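PDB 4TKZ: PTS EIIA type-4 domain-containing protein from Streptococcus agalactiae NEM316, which probably takes part in phosphoryl transfer for sugar uptake, as the EIIA component of a mannose-type phosphotransferase system. Local coordinates for residues 56-61 with 83-88. Residues are numbered along the deposited sequence; the frame is centred on the assembly and turned at random.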
ATOM      1  N   LYS A  56      13.195  19.520   9.118  1.00 25.27           N
ATOM      2  CA  LYS A  56      13.502  20.343   7.955  1.00 27.17           C
ATOM      3  C   LYS A  56      13.348  19.551   6.656  1.00 23.64           C
ATOM      4  O   LYS A  56      12.987  20.109   5.613  1.00 23.64           O
ATOM      5  CB  LYS A  56      14.921  20.898   8.098  1.00 29.72           C
ATOM      6  CG  LYS A  56      15.484  21.618   6.886  1.00 40.99           C
ATOM      7  CD  LYS A  56      16.933  22.023   7.156  1.00 53.37           C
ATOM      8  CE  LYS A  56      17.608  22.629   5.934  1.00 56.47           C
ATOM      9  NZ  LYS A  56      19.060  22.885   6.180  1.00 58.43           N
ATOM     10  N   GLU A  57      13.624  18.250   6.736  1.00 26.64           N
ATOM     11  CA  GLU A  57      13.552  17.345   5.591  1.00 29.78           C
ATOM     12  C   GLU A  57      12.512  16.275   5.891  1.00 21.88           C
ATOM     13  O   GLU A  57      12.709  15.449   6.782  1.00 25.87           O
ATOM     14  CB  GLU A  57      14.914  16.692   5.363  1.00 32.08           C
ATOM     15  CG  GLU A  57      16.061  17.686   5.211  1.00 31.30           C
ATOM     16  CD  GLU A  57      16.087  18.364   3.854  1.00 36.47           C
ATOM     17  OE1 GLU A  57      15.345  17.928   2.947  1.00 36.28           O
ATOM     18  OE2 GLU A  57      16.861  19.334   3.691  1.00 40.31           O
ATOM     19  N   ILE A  58      11.405  16.298   5.153  1.00 19.75           N
ATOM     20  CA  ILE A  58      10.239  15.474   5.479  1.00 19.46           C
ATOM     21  C   ILE A  58       9.645  14.790   4.252  1.00 22.52           C
ATOM     22  O   ILE A  58       9.342  15.431   3.241  1.00 17.71           O
ATOM     23  CB  ILE A  58       9.137  16.311   6.171  1.00 20.30           C
ATOM     24  CG1 ILE A  58       9.652  16.873   7.495  1.00 24.89           C
ATOM     25  CG2 ILE A  58       7.881  15.489   6.420  1.00 15.22           C
ATOM     26  CD1 ILE A  58       9.241  18.309   7.738  1.00 20.75           C
ATOM     27  N   LEU A  59       9.486  13.474   4.340  1.00 20.16           N
ATOM     28  CA  LEU A  59       8.844  12.749   3.262  1.00 19.09           C
ATOM     29  C   LEU A  59       7.485  12.276   3.746  1.00 16.80           C
ATOM     30  O   LEU A  59       7.392  11.519   4.711  1.00 19.24           O
ATOM     31  CB  LEU A  59       9.714  11.566   2.809  1.00 16.06           C
ATOM     32  CG  LEU A  59       9.110  10.680   1.715  1.00 17.70           C
ATOM     33  CD1 LEU A  59       8.808  11.465   0.439  1.00 21.15           C
ATOM     34  CD2 LEU A  59      10.027   9.512   1.415  1.00 20.37           C
ATOM     35  N   VAL A  60       6.434  12.720   3.066  1.00 18.84           N
ATOM     36  CA  VAL A  60       5.078  12.326   3.421  1.00 17.86           C
ATOM     37  C   VAL A  60       4.525  11.316   2.426  1.00 21.72           C
ATOM     38  O   VAL A  60       4.364  11.605   1.225  1.00 17.52           O
ATOM     39  CB  VAL A  60       4.118  13.520   3.490  1.00 19.83           C
ATOM     40  CG1 VAL A  60       2.750  13.033   3.951  1.00 19.12           C
ATOM     41  CG2 VAL A  60       4.658  14.598   4.428  1.00 22.07           C
ATOM     42  N   LEU A  61       4.231  10.120   2.924  1.00 18.84           N
ATOM     43  CA  LEU A  61       3.726   9.069   2.059  1.00 17.54           C
ATOM     44  C   LEU A  61       2.224   8.923   2.261  1.00 16.61           C
ATOM     45  O   LEU A  61       1.765   8.613   3.356  1.00 23.17           O
ATOM     46  CB  LEU A  61       4.447   7.753   2.372  1.00 12.02           C
ATOM     47  CG  LEU A  61       5.968   7.930   2.373  1.00 12.20           C
ATOM     48  CD1 LEU A  61       6.647   6.598   2.719  1.00 19.51           C
ATOM     49  CD2 LEU A  61       6.429   8.441   1.005  1.00 14.59           C
ATOM     50  N   LYS A  83      11.424  24.525   5.205  1.00 33.28           N
ATOM     51  CA  LYS A  83      11.238  23.082   5.277  1.00 23.53           C
ATOM     52  C   LYS A  83      11.190  22.509   3.874  1.00 33.30           C
ATOM     53  O   LYS A  83      10.653  23.131   2.954  1.00 34.14           O
ATOM     54  CB  LYS A  83       9.945  22.724   6.003  1.00 23.70           C
ATOM     55  CG  LYS A  83       9.922  23.105   7.477  1.00 25.80           C
ATOM     56  CD  LYS A  83       8.707  22.494   8.152  1.00 23.91           C
ATOM     57  CE  LYS A  83       8.604  22.930   9.596  1.00 24.41           C
ATOM     58  NZ  LYS A  83       9.843  22.640  10.360  1.00 28.32           N
ATOM     59  N   LYS A  84      11.762  21.322   3.712  1.00 29.71           N
ATOM     60  CA  LYS A  84      11.623  20.578   2.468  1.00 28.59           C
ATOM     61  C   LYS A  84      10.647  19.431   2.711  1.00 20.88           C
ATOM     62  O   LYS A  84      10.967  18.475   3.409  1.00 26.09           O
ATOM     63  CB  LYS A  84      12.983  20.063   1.997  1.00 33.18           C
ATOM     64  CG  LYS A  84      13.908  21.168   1.498  1.00 38.72           C
ATOM     65  CD  LYS A  84      13.390  21.778   0.203  1.00 37.73           C
ATOM     66  CE  LYS A  84      14.011  23.144  -0.071  1.00 44.27           C
ATOM     67  NZ  LYS A  84      13.374  24.227   0.738  1.00 48.05           N
ATOM     68  N   ILE A  85       9.440  19.557   2.171  1.00 26.40           N
ATOM     69  CA  ILE A  85       8.410  18.544   2.373  1.00 25.14           C
ATOM     70  C   ILE A  85       7.997  17.953   1.033  1.00 25.49           C
ATOM     71  O   ILE A  85       7.439  18.649   0.188  1.00 22.76           O
ATOM     72  CB  ILE A  85       7.179  19.120   3.090  1.00 26.09           C
ATOM     73  CG1 ILE A  85       7.579  19.709   4.447  1.00 26.46           C
ATOM     74  CG2 ILE A  85       6.114  18.046   3.269  1.00 24.72           C
ATOM     75  CD1 ILE A  85       6.501  20.574   5.112  1.00 24.03           C
ATOM     76  N   LYS A  86       8.297  16.669   0.836  1.00 21.26           N
ATOM     77  CA  LYS A  86       7.862  15.963  -0.360  1.00 23.42           C
ATOM     78  C   LYS A  86       6.608  15.156  -0.040  1.00 23.37           C
ATOM     79  O   LYS A  86       6.524  14.510   1.007  1.00 19.16           O
ATOM     80  CB  LYS A  86       8.978  15.032  -0.860  1.00 21.07           C
ATOM     81  CG  LYS A  86      10.151  15.767  -1.505  1.00 23.71           C
ATOM     82  CD  LYS A  86       9.733  16.394  -2.832  1.00 31.88           C
ATOM     83  CE  LYS A  86      10.943  16.788  -3.674  1.00 34.76           C
ATOM     84  NZ  LYS A  86      10.617  17.782  -4.740  1.00 36.84           N
ATOM     85  N   VAL A  87       5.637  15.195  -0.945  1.00 21.84           N
ATOM     86  CA  VAL A  87       4.372  14.497  -0.746  1.00 22.32           C
ATOM     87  C   VAL A  87       4.127  13.528  -1.891  1.00 20.93           C
ATOM     88  O   VAL A  87       3.966  13.945  -3.047  1.00 19.35           O
ATOM     89  CB  VAL A  87       3.197  15.492  -0.678  1.00 21.96           C
ATOM     90  CG1 VAL A  87       1.876  14.758  -0.465  1.00 22.17           C
ATOM     91  CG2 VAL A  87       3.439  16.522   0.437  1.00 23.17           C
ATOM     92  N   LEU A  88       4.105  12.230  -1.580  1.00 21.01           N
ATOM     93  CA  LEU A  88       3.809  11.222  -2.595  1.00 16.06           C
ATOM     94  C   LEU A  88       2.441  10.584  -2.357  1.00 18.12           C
ATOM     95  O   LEU A  88       2.004  10.448  -1.213  1.00 16.02           O
ATOM     96  CB  LEU A  88       4.874  10.109  -2.606  1.00 14.45           C
ATOM     97  CG  LEU A  88       6.352  10.489  -2.641  1.00 17.53           C
ATOM     98  CD1 LEU A  88       7.223   9.230  -2.859  1.00 17.86           C
ATOM     99  CD2 LEU A  88       6.611  11.522  -3.726  1.00 18.50           C
TER
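Ile-58 and Val-60 spend both N and O on the neighbouring strand: Ile-58 N donates to Lys-84 O, Ile-58 O accepts from Lys-86 N, and Val-60 repeats the pattern with Lys-86 O and Leu-88 N. A fifth bond, Lys-84 N to Lys-56 O at 2.6 Å (N-H...O 170°), starts the run, and Ile-85 CA lies 3.4 Å from Ile-58 O, a CA-H...O contact. On one face Ile-85 bridges two residues, CG1 lying 3.9 Å from Ile-58 CD1 and CG2 3.9 Å from Val-60 CG2. The N-to-C directions of the segments differ by 14°, so the strands are parallel, as expected for the beta-alpha-beta unit in which helix 68-76 links them; in the 2-1-3-4 sheet, 84-89 is one of the two outermost strands within this chain. Helix 68-76 packs on Val-60 and Val-87. On the opposite face Leu-59 has CG anti to the backbone N (chi1 177°); its CD1 lies 3.8 Å from Lys-86 CB and 4.1 Å from Leu-88 CG, beneath helices 93-102 and 110-122. Glu-57 bends at chi2, bringing CD round; OE1 lies 3.3 Å from Lys-84 CB and accepts a hydrogen bond from Val-109 N. Lys-86 NZ bonds Ser-128 OG of the second subunit, whose strand pairs antiparallel with Leu-88.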